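Local coordinates for protein putative decarboxylase involved in desferrioxamine biosynthesis (Erwinia amylovora, PDB 5O5C) that probably decarboxylates lysine with the help of pyridoxal 5'-phosphate, supplying the pathway that makes the siderophore desferrioxamine E, at residues B[50-55]-B[100-105]; B[55-60]-B[464-469]; B[163-168]-B[373-378]; B[323-328]-B[339-344]. All blocks are in the same frame, centred on the assembly; numbering follows the deposited sequence.

Contact 1. Residues B[50-55]-B[100-105]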
# COMPACT_ATOMS: atom_id res chain seq x y z
N GLU B 50 -2.47 -26.77 -13.68
CA GLU B 50 -1.42 -27.25 -14.59
C GLU B 50 -0.06 -26.59 -14.34
O GLU B 50 0.96 -27.28 -14.29
CB GLU B 50 -1.86 -27.14 -16.05
CG GLU B 50 -3.03 -28.08 -16.33
CD GLU B 50 -3.34 -28.30 -17.80
OE1 GLU B 50 -2.47 -27.96 -18.66
OE2 GLU B 50 -4.46 -28.83 -18.09
N THR B 51 -0.06 -25.27 -14.14
CA THR B 51 1.18 -24.56 -13.92
C THR B 51 1.81 -25.05 -12.63
O THR B 51 2.92 -25.50 -12.66
CB THR B 51 1.00 -23.02 -13.87
OG1 THR B 51 0.40 -22.57 -15.10
CG2 THR B 51 2.33 -22.32 -13.63
N VAL B 52 1.11 -24.97 -11.50
CA VAL B 52 1.70 -25.38 -10.23
C VAL B 52 2.16 -26.87 -10.27
O VAL B 52 3.27 -27.16 -9.78
CB VAL B 52 0.78 -25.07 -9.03
CG1 VAL B 52 1.36 -25.67 -7.79
CG2 VAL B 52 0.56 -23.53 -8.85
N LYS B 53 1.38 -27.79 -10.88
CA LYS B 53 1.83 -29.23 -10.95
C LYS B 53 3.12 -29.44 -11.74
O LYS B 53 3.86 -30.38 -11.44
CB LYS B 53 0.78 -30.18 -11.50
CG LYS B 53 -0.35 -30.55 -10.56
CD LYS B 53 -1.32 -31.48 -11.28
CE LYS B 53 -2.50 -31.89 -10.41
NZ LYS B 53 -3.71 -32.15 -11.26
N GLY B 54 3.40 -28.59 -12.74
CA GLY B 54 4.66 -28.70 -13.49
C GLY B 54 5.81 -27.81 -13.00
O GLY B 54 6.81 -27.64 -13.68
N VAL B 55 5.68 -27.27 -11.80
CA VAL B 55 6.81 -26.64 -11.12
C VAL B 55 7.70 -27.70 -10.49
O VAL B 55 7.35 -28.32 -9.49
CB VAL B 55 6.33 -25.65 -10.05
CG1 VAL B 55 7.51 -24.99 -9.38
CG2 VAL B 55 5.43 -24.60 -10.69
N TRP B 100 8.85 -19.20 -7.57
CA TRP B 100 7.86 -19.99 -6.83
C TRP B 100 8.15 -20.15 -5.38
O TRP B 100 8.84 -21.11 -4.96
CB TRP B 100 7.71 -21.36 -7.47
CG TRP B 100 7.24 -21.21 -8.79
CD1 TRP B 100 7.98 -21.18 -9.91
CD2 TRP B 100 5.91 -20.93 -9.17
NE1 TRP B 100 7.17 -20.96 -11.01
CE2 TRP B 100 5.89 -20.80 -10.57
CE3 TRP B 100 4.69 -20.85 -8.47
CZ2 TRP B 100 4.73 -20.53 -11.28
CZ3 TRP B 100 3.58 -20.60 -9.15
CH2 TRP B 100 3.58 -20.46 -10.56
N PHE B 101 7.56 -19.26 -4.57
CA PHE B 101 7.88 -19.30 -3.15
C PHE B 101 7.37 -20.55 -2.44
O PHE B 101 7.94 -20.97 -1.41
CB PHE B 101 7.40 -18.06 -2.43
CG PHE B 101 7.82 -16.78 -3.08
CD1 PHE B 101 9.15 -16.53 -3.38
CD2 PHE B 101 6.87 -15.79 -3.38
CE1 PHE B 101 9.52 -15.35 -3.95
CE2 PHE B 101 7.25 -14.60 -3.97
CZ PHE B 101 8.58 -14.39 -4.27
N HIS B 102 6.35 -21.20 -3.00
CA HIS B 102 5.80 -22.43 -2.41
C HIS B 102 6.75 -23.60 -2.52
O HIS B 102 6.67 -24.54 -1.74
CB HIS B 102 4.43 -22.81 -2.97
CG HIS B 102 4.46 -23.29 -4.38
ND1 HIS B 102 4.60 -24.63 -4.71
CD2 HIS B 102 4.40 -22.63 -5.56
CE1 HIS B 102 4.61 -24.76 -6.03
NE2 HIS B 102 4.47 -23.57 -6.56
N HIS B 103 7.71 -23.50 -3.42
CA HIS B 103 8.62 -24.61 -3.62
C HIS B 103 9.54 -24.73 -2.41
O HIS B 103 10.10 -23.71 -1.99
CB HIS B 103 9.43 -24.40 -4.87
CG HIS B 103 10.00 -25.67 -5.38
ND1 HIS B 103 11.12 -26.24 -4.83
CD2 HIS B 103 9.51 -26.57 -6.26
CE1 HIS B 103 11.35 -27.40 -5.42
NE2 HIS B 103 10.38 -27.62 -6.28
N PRO B 104 9.70 -25.95 -1.84
CA PRO B 104 10.67 -26.17 -0.76
C PRO B 104 12.09 -25.65 -0.95
O PRO B 104 12.78 -25.38 0.04
CB PRO B 104 10.71 -27.71 -0.63
CG PRO B 104 9.57 -28.24 -1.43
CD PRO B 104 8.77 -27.09 -1.94
N LYS B 105 12.55 -25.51 -2.19
CA LYS B 105 13.93 -25.07 -2.40
C LYS B 105 14.09 -23.55 -2.60
O LYS B 105 15.21 -23.09 -2.93
CB LYS B 105 14.57 -25.90 -3.50
CG LYS B 105 14.77 -27.36 -3.08
CD LYS B 105 15.09 -28.25 -4.29
CE LYS B 105 15.74 -29.58 -3.97
NZ LYS B 105 15.64 -30.03 -2.59
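Val55, just past the end of helix 34-53, is the residue most fully packed in this contact, setting CG2 over the indole of Trp100 and CG1 against its CG/CD1 side. CG2 sits almost above the centre of the five-membered ring, a CH-pi contact 3.9 Å from its centroid and 14° off the normal. CG1, anti to the backbone N, lies 3.8 Å from Trp100 CG and also reaches the imidazole of His103, 4.0 Å from CD2. About one turn earlier on the helix, further methyls extend the patch: Val52 CG1 rests 3.8 Å from His102 CE1, and Thr51 CG2 lies 3.8 Å from Trp100 CH2 on the six-membered ring. The type I turn from Trp100 to His103 presents these rings together, and Lys105 N donates a nearly straight bond of 3.1 Å to His103 ND1, which helps to fix that imidazole. The far flank is loose by contrast: Glu50, Lys53 and Gly54 are exposed, with the Lys53 side chain directed away. The turn belongs to the link between helices 83-95 and 116-128; Lys105 is salt-bridged to Asp493 and Asp496 of helix 491-510, while Val52 and His102 also pack on Leu34 and Phe29 of the second subunit.

Contact 2. Residues B[55-60]-B[464-469]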
# COMPACT_ATOMS: atom_id res chain seq x y z
N VAL B 55 5.68 -27.27 -11.80
CA VAL B 55 6.81 -26.64 -11.12
C VAL B 55 7.70 -27.70 -10.49
O VAL B 55 7.35 -28.32 -9.49
CB VAL B 55 6.33 -25.65 -10.05
CG1 VAL B 55 7.51 -24.99 -9.38
CG2 VAL B 55 5.43 -24.60 -10.69
N GLU B 56 8.87 -27.90 -11.08
CA GLU B 56 9.88 -28.84 -10.57
C GLU B 56 10.97 -28.15 -9.74
O GLU B 56 11.86 -28.80 -9.16
CB GLU B 56 10.57 -29.51 -11.76
CG GLU B 56 9.74 -30.59 -12.39
CD GLU B 56 10.61 -31.65 -13.03
OE1 GLU B 56 11.26 -31.31 -14.04
OE2 GLU B 56 10.64 -32.80 -12.51
N LYS B 57 10.93 -26.83 -9.71
CA LYS B 57 12.01 -26.08 -9.13
C LYS B 57 11.54 -24.66 -8.94
O LYS B 57 10.59 -24.26 -9.57
CB LYS B 57 13.32 -26.19 -9.95
CG LYS B 57 13.19 -26.07 -11.45
CD LYS B 57 14.55 -26.08 -12.13
CE LYS B 57 14.48 -25.46 -13.50
NZ LYS B 57 15.85 -25.18 -13.98
N PRO B 58 12.15 -23.94 -8.00
CA PRO B 58 11.69 -22.63 -7.58
C PRO B 58 11.87 -21.53 -8.59
O PRO B 58 11.17 -20.55 -8.51
CB PRO B 58 12.48 -22.35 -6.29
CG PRO B 58 13.64 -23.26 -6.33
CD PRO B 58 13.23 -24.45 -7.12
N PHE B 59 12.79 -21.68 -9.53
CA PHE B 59 13.01 -20.67 -10.56
C PHE B 59 13.52 -21.36 -11.86
O PHE B 59 13.91 -22.53 -11.84
CB PHE B 59 14.01 -19.67 -9.99
CG PHE B 59 14.31 -18.51 -10.85
CD1 PHE B 59 13.29 -17.73 -11.40
CD2 PHE B 59 15.62 -18.15 -11.08
CE1 PHE B 59 13.61 -16.64 -12.22
CE2 PHE B 59 15.94 -17.07 -11.89
CZ PHE B 59 14.92 -16.30 -12.44
N SER B 60 13.51 -20.64 -12.98
CA SER B 60 13.99 -21.17 -14.24
C SER B 60 15.45 -20.85 -14.52
O SER B 60 16.02 -21.43 -15.38
CB SER B 60 13.13 -20.57 -15.32
OG SER B 60 13.21 -19.14 -15.27
N SER B 464 21.08 -21.89 -12.20
CA SER B 464 20.67 -23.26 -12.24
C SER B 464 19.20 -23.44 -11.91
O SER B 464 18.68 -24.49 -12.18
CB SER B 464 21.45 -24.13 -11.26
OG SER B 464 20.82 -24.18 -9.95
N GLY B 465 18.60 -22.48 -11.21
CA GLY B 465 17.23 -22.58 -10.77
C GLY B 465 16.93 -23.63 -9.72
O GLY B 465 15.80 -23.70 -9.24
N ASN B 466 17.93 -24.45 -9.34
CA ASN B 466 17.62 -25.65 -8.59
C ASN B 466 17.34 -25.28 -7.14
O ASN B 466 16.78 -26.05 -6.42
CB ASN B 466 18.67 -26.75 -8.76
CG ASN B 466 18.71 -27.35 -10.19
OD1 ASN B 466 17.72 -27.86 -10.75
ND2 ASN B 466 19.88 -27.33 -10.76
N ALA B 467 17.70 -24.07 -6.75
CA ALA B 467 17.27 -23.49 -5.50
C ALA B 467 17.43 -21.98 -5.53
O ALA B 467 18.09 -21.42 -6.40
CB ALA B 467 18.08 -24.08 -4.37
N VAL B 468 16.82 -21.30 -4.58
CA VAL B 468 17.05 -19.85 -4.46
C VAL B 468 17.59 -19.55 -3.08
O VAL B 468 16.95 -19.80 -2.10
CB VAL B 468 15.78 -19.01 -4.75
CG1 VAL B 468 16.13 -17.52 -4.85
CG2 VAL B 468 15.10 -19.48 -6.02
N ILE B 469 18.74 -18.93 -3.09
CA ILE B 469 19.56 -18.52 -1.98
C ILE B 469 19.57 -16.98 -1.96
O ILE B 469 19.31 -16.34 -2.99
CB ILE B 469 20.99 -19.12 -2.22
CG1 ILE B 469 21.97 -18.86 -1.12
CG2 ILE B 469 21.64 -18.58 -3.49
CD1 ILE B 469 23.32 -19.51 -1.41
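A glycine at the C-terminal end of helix 448-464, followed by an exit into strand 470-474, is the motif on which the 55-60 loop leans. Gly465 leaves the helix with positive phi (67°), and without a side chain it lets its CA come within 3.5 Å of Phe59 O in a CA-H...O contact. Lys57 lies over the turn: CG takes the crowded position between the backbone N and the carbonyl carbon, then the chain runs extended, with CD passing 3.9 Å from Asn466 OD1. Its NZ gives Ser464 O a weak hydrogen bond of 3.4 Å, and the positive charge probably suits the negative end of the helix. Pro58 is wedged beside it, CD 3.4 Å from Gly465 O and CG 3.7 Å from Ala467 CA, while CB packs 3.9 Å from Val468 CG2. Phe59 CB touches the same methyl, but its ring turns off to stack on Phe462 of the helix. Ser464 OG, already bonded to Val461 O, accepts from Asn466 N at 3.0 Å and 169°. Such a bond to the amide two residues on defines an ST turn, here combined with a glycine-terminated helix that hands the chain to an edge strand of the four-stranded antiparallel sheet.

Contact 3. Residues B[163-168]-B[373-378]; sequences DGIFTS and VNKSIQ
Lys375 and Asp163 cross at about a right angle, and the lysine has to bend to meet its partner. CG lies anti to the carbonyl carbon, the chain runs straight to CD and then folds at chi3 (-70°), so that the ammonium group reaches both carboxylate oxygens, meeting OD1 from above the carboxylate plane (32° out of it). NZ makes a salt bridge of 3.0 Å to Asp163 OD1, with a weaker bond of 3.2 Å to OD2. A third bond, 3.0 Å to Gly164 O, runs nearly along the C=O axis (161°). OD1 is gripped again by Gly164 N at 2.7 Å and by Gln146 NE2, so the acid is held from several sides. Asp163 opens strand 163-167, the edge strand of the seven-stranded mixed sheet of a fold type I pyridoxal phosphate enzyme. One edge of this strand pairs with strand 339-343; along the other runs the 373-378 segment, its end from Lys375 onward heading nearly along the strand direction. Midway, Ile165 points at this segment: CG2 rests 3.6 Å from Lys375 O, while CG1 faces Ser376 CB. Farther along, a water spans the gap. It donates to Phe166 O and to Gln378 OE1, and accepts from Ser376 OG at 2.5 Å. That hydroxyl also accepts from Gln378 N at 3.1 Å, an ST turn that fixes the start of the glutamine. From there the Gln378 side chain extends until OE1 lies near Thr167 CA, where Gln172 NE2 is a further donor to it; Gln378 also packs on Ser168 of the second subunit.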
# COMPACT_ATOMS: atom_id res chain seq x y z
N ASP B 163 -4.02 0.92 20.22
CA ASP B 163 -4.72 0.77 18.93
C ASP B 163 -3.75 0.54 17.77
O ASP B 163 -2.52 0.63 17.93
CB ASP B 163 -5.54 2.02 18.68
CG ASP B 163 -6.71 1.82 17.72
OD1 ASP B 163 -6.90 0.76 17.09
OD2 ASP B 163 -7.47 2.79 17.57
N GLY B 164 -4.30 0.28 16.59
CA GLY B 164 -3.44 0.19 15.38
C GLY B 164 -4.17 0.28 14.08
O GLY B 164 -5.37 0.51 14.04
N ILE B 165 -3.45 0.06 12.99
CA ILE B 165 -4.00 0.24 11.68
C ILE B 165 -3.27 -0.68 10.69
O ILE B 165 -2.12 -1.02 10.88
CB ILE B 165 -3.90 1.73 11.31
CG1 ILE B 165 -4.40 1.98 9.91
CG2 ILE B 165 -2.50 2.24 11.46
CD1 ILE B 165 -5.88 2.00 9.79
N PHE B 166 -3.96 -1.10 9.64
CA PHE B 166 -3.31 -1.84 8.60
C PHE B 166 -2.71 -0.82 7.61
O PHE B 166 -3.36 0.16 7.20
CB PHE B 166 -4.27 -2.80 7.94
CG PHE B 166 -4.38 -4.14 8.62
CD1 PHE B 166 -5.24 -4.33 9.70
CD2 PHE B 166 -3.69 -5.25 8.12
CE1 PHE B 166 -5.35 -5.57 10.32
CE2 PHE B 166 -3.80 -6.51 8.74
CZ PHE B 166 -4.64 -6.66 9.82
N THR B 167 -1.49 -1.11 7.19
CA THR B 167 -0.74 -0.33 6.21
C THR B 167 -0.28 -1.20 5.08
O THR B 167 -0.51 -2.38 5.11
CB THR B 167 0.55 0.14 6.83
OG1 THR B 167 1.31 -1.02 7.15
CG2 THR B 167 0.27 0.92 8.08
N SER B 168 0.49 -0.63 4.14
CA SER B 168 0.94 -1.38 2.98
C SER B 168 1.93 -2.41 3.35
O SER B 168 2.13 -3.38 2.62
CB SER B 168 1.54 -0.50 1.90
OG SER B 168 2.54 0.38 2.30
N VAL B 373 -9.45 5.89 8.46
CA VAL B 373 -8.62 6.95 7.87
C VAL B 373 -8.05 7.90 8.94
O VAL B 373 -6.91 8.34 8.83
CB VAL B 373 -9.29 7.72 6.68
CG1 VAL B 373 -10.16 8.88 7.15
CG2 VAL B 373 -8.24 8.25 5.71
N ASN B 374 -8.77 8.12 10.04
CA ASN B 374 -8.25 9.02 11.07
C ASN B 374 -6.91 8.55 11.70
O ASN B 374 -6.18 9.38 12.21
CB ASN B 374 -9.32 9.33 12.11
CG ASN B 374 -10.57 9.96 11.48
OD1 ASN B 374 -11.66 9.40 11.56
ND2 ASN B 374 -10.41 11.09 10.80
N LYS B 375 -6.58 7.27 11.60
CA LYS B 375 -5.32 6.69 12.10
C LYS B 375 -4.26 6.33 11.02
O LYS B 375 -3.21 5.73 11.31
CB LYS B 375 -5.61 5.40 12.89
CG LYS B 375 -6.75 5.47 13.90
CD LYS B 375 -7.01 4.16 14.65
CE LYS B 375 -7.61 3.09 13.78
NZ LYS B 375 -8.05 1.88 14.51
N SER B 376 -4.52 6.70 9.79
CA SER B 376 -3.79 6.18 8.62
C SER B 376 -3.12 7.32 7.95
O SER B 376 -3.59 8.46 8.09
CB SER B 376 -4.78 5.52 7.67
OG SER B 376 -4.16 4.85 6.58
N ILE B 377 -2.00 7.04 7.26
CA ILE B 377 -1.36 7.94 6.34
C ILE B 377 -1.69 7.60 4.87
O ILE B 377 -1.15 8.23 3.94
CB ILE B 377 0.20 8.11 6.56
CG1 ILE B 377 0.92 6.80 6.51
CG2 ILE B 377 0.52 8.89 7.83
CD1 ILE B 377 2.24 6.88 5.82
N GLN B 378 -2.57 6.63 4.65
CA GLN B 378 -3.20 6.40 3.35
C GLN B 378 -4.62 6.97 3.38
O GLN B 378 -5.20 7.24 4.46
CB GLN B 378 -3.28 4.88 3.09
CG GLN B 378 -1.95 4.13 3.03
CD GLN B 378 -2.09 2.60 3.00
OE1 GLN B 378 -2.16 1.95 4.02
NE2 GLN B 378 -2.10 2.04 1.84
O HOH W 1 -2.83 2.76 6.52

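Contact 4. Residues B[323-328]-B[339-344]; sequences SVTVDY and GAFFVR. With PLP (pyridoxal-5'-phosphate), chain H.
Two acidic oxygens lie strikingly close at the cofactor end of this strand pair: Asp327 OD2 is 2.6 Å from O2P of the pyridoxal phosphate, near enough that one of the two groups probably holds a proton. Across from Asp327 stands Gly339, whose bare CA lies 4.2 Å from Asp327 OD1. Val324 with Phe342 and Val326 with Ala340 form the hydrogen-bonded pairs of an antiparallel ladder; Phe342 N reaches Val324 O at 2.7 Å, and Ala340 N meets Val326 O at 3.0 Å. Strand 339-343 is the antiparallel member of the 1-7-6-5-4-2-3 sheet of the fold type I enzymes, and the chain between the two strands carries His329, a cofactor ligand, and Lys330, predicted to form the Schiff base but not linked here. On the face covered by helix 140-156, Tyr328 and Phe342 meet tip to tip, OH lying 3.5 Å from CZ in the phenyl plane, while Thr152 bonds the hydroxyl. Val326 fills the angle between them, CG1 over a face of the tyrosine and CG2 3.8 Å from Phe342 CE1. Toward helix 170-189, the CG of Phe341 is anti to its backbone N (chi1 175°), bringing CE1 within 3.6 Å of Ser323 CB and its edge to Thr325 CG2.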
# COMPACT_ATOMS: atom_id res chain seq x y z
N SER B 323 5.49 1.92 20.18
CA SER B 323 4.93 1.32 18.93
C SER B 323 5.52 0.01 18.49
O SER B 323 6.61 -0.36 18.91
CB SER B 323 5.10 2.24 17.73
OG SER B 323 6.45 2.68 17.62
N VAL B 324 4.79 -0.68 17.61
CA VAL B 324 5.17 -2.00 17.12
C VAL B 324 4.76 -2.12 15.65
O VAL B 324 3.59 -1.79 15.28
CB VAL B 324 4.53 -3.19 17.88
CG1 VAL B 324 5.12 -4.51 17.40
CG2 VAL B 324 4.70 -3.12 19.37
N THR B 325 5.70 -2.57 14.84
CA THR B 325 5.39 -2.93 13.47
C THR B 325 5.37 -4.45 13.30
O THR B 325 6.26 -5.15 13.77
CB THR B 325 6.38 -2.37 12.44
OG1 THR B 325 7.65 -3.01 12.63
CG2 THR B 325 6.55 -1.02 12.57
N VAL B 326 4.40 -4.91 12.54
CA VAL B 326 4.09 -6.32 12.38
C VAL B 326 3.83 -6.64 10.90
O VAL B 326 2.98 -5.96 10.32
CB VAL B 326 2.80 -6.62 13.17
CG1 VAL B 326 2.28 -8.00 12.86
CG2 VAL B 326 3.04 -6.47 14.65
N ASP B 327 4.47 -7.69 10.31
CA ASP B 327 4.17 -8.11 8.90
C ASP B 327 3.58 -9.49 8.84
O ASP B 327 4.28 -10.47 9.02
CB ASP B 327 5.38 -8.11 7.95
CG ASP B 327 5.65 -6.80 7.28
OD1 ASP B 327 4.96 -5.81 7.48
OD2 ASP B 327 6.63 -6.77 6.54
N TYR B 328 2.27 -9.55 8.55
CA TYR B 328 1.57 -10.79 8.43
C TYR B 328 1.93 -11.44 7.13
O TYR B 328 1.83 -12.70 7.02
CB TYR B 328 0.06 -10.65 8.52
CG TYR B 328 -0.46 -9.81 9.64
CD1 TYR B 328 -0.62 -10.36 10.92
CD2 TYR B 328 -0.81 -8.46 9.45
CE1 TYR B 328 -1.13 -9.61 11.96
CE2 TYR B 328 -1.32 -7.70 10.53
CZ TYR B 328 -1.45 -8.29 11.80
OH TYR B 328 -1.94 -7.59 12.92
N GLY B 339 -0.05 -6.15 6.63
CA GLY B 339 0.80 -5.67 7.64
C GLY B 339 0.14 -4.53 8.33
O GLY B 339 -0.81 -3.94 7.81
N ALA B 340 0.61 -4.29 9.53
CA ALA B 340 -0.02 -3.36 10.44
C ALA B 340 0.95 -2.72 11.40
O ALA B 340 2.05 -3.27 11.68
CB ALA B 340 -1.13 -4.07 11.21
N PHE B 341 0.51 -1.55 11.88
CA PHE B 341 1.26 -0.67 12.81
C PHE B 341 0.47 -0.48 14.11
O PHE B 341 -0.72 -0.20 14.06
CB PHE B 341 1.46 0.67 12.14
CG PHE B 341 2.08 1.67 13.02
CD1 PHE B 341 3.38 1.52 13.40
CD2 PHE B 341 1.35 2.72 13.55
CE1 PHE B 341 3.98 2.40 14.26
CE2 PHE B 341 1.95 3.64 14.39
CZ PHE B 341 3.26 3.46 14.77
N PHE B 342 1.13 -0.62 15.25
CA PHE B 342 0.48 -0.56 16.54
C PHE B 342 1.09 0.49 17.43
O PHE B 342 2.29 0.62 17.45
CB PHE B 342 0.57 -1.90 17.23
CG PHE B 342 -0.14 -2.96 16.49
CD1 PHE B 342 0.48 -3.62 15.46
CD2 PHE B 342 -1.47 -3.23 16.76
CE1 PHE B 342 -0.18 -4.55 14.74
CE2 PHE B 342 -2.14 -4.15 16.01
CZ PHE B 342 -1.51 -4.81 15.00
N VAL B 343 0.23 1.20 18.18
CA VAL B 343 0.67 2.17 19.20
C VAL B 343 0.21 1.82 20.65
O VAL B 343 -0.83 1.25 20.86
CB VAL B 343 0.20 3.57 18.87
CG1 VAL B 343 0.97 4.11 17.67
CG2 VAL B 343 -1.31 3.65 18.66
N ARG B 344 1.01 2.19 21.64
CA ARG B 344 0.67 1.95 23.03
C ARG B 344 -0.52 2.86 23.43
O ARG B 344 -1.41 2.42 24.10
CB ARG B 344 1.88 2.27 23.89
CG ARG B 344 1.72 1.96 25.34
CD ARG B 344 3.00 2.17 26.15
NE ARG B 344 2.76 1.44 27.38
CZ ARG B 344 3.37 0.34 27.78
NH1 ARG B 344 4.31 -0.22 27.05
NH2 ARG B 344 3.01 -0.24 28.91
N1 PLP H . 11.41 -4.29 9.16
C2 PLP H . 12.02 -5.50 9.13
C2A PLP H . 12.61 -6.08 10.38
C3 PLP H . 12.06 -6.24 7.87
O3 PLP H . 12.66 -7.48 7.78
C4 PLP H . 11.42 -5.59 6.70
C4A PLP H . 11.46 -6.20 5.36
C5 PLP H . 10.80 -4.27 6.86
C6 PLP H . 10.86 -3.67 8.10
C5A PLP H . 10.16 -3.59 5.67
O4P PLP H . 8.97 -4.36 5.43
P PLP H . 7.98 -4.27 4.16
O1P PLP H . 8.75 -4.89 3.04
O2P PLP H . 6.81 -5.13 4.54
O3P PLP H . 7.61 -2.85 3.88

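Contacts 3 and 4 are buried and share the large sheet: strand 163-167 pairs with strand 339-343, so Asp163 O and Ile165 O probably bond to Val343 N and Phe341 N. Contact 4 lies in the sheet interior and relies on a backbone ladder and aromatic packing, whereas contact 3, at the sheet's edge, uses a salt bridge and a water. Contacts 1 and 2, well away, are only partly buried; contact 1 joins a helix end to a loop, contact 2 a loop to the turn after a helix. They share Val55 and meet through probable bonds of Trp100 N to Pro58 O and of Val468 N to Lys105 O; methyl-on-ring packing dominates contact 1, backbone carbonyls contact 2.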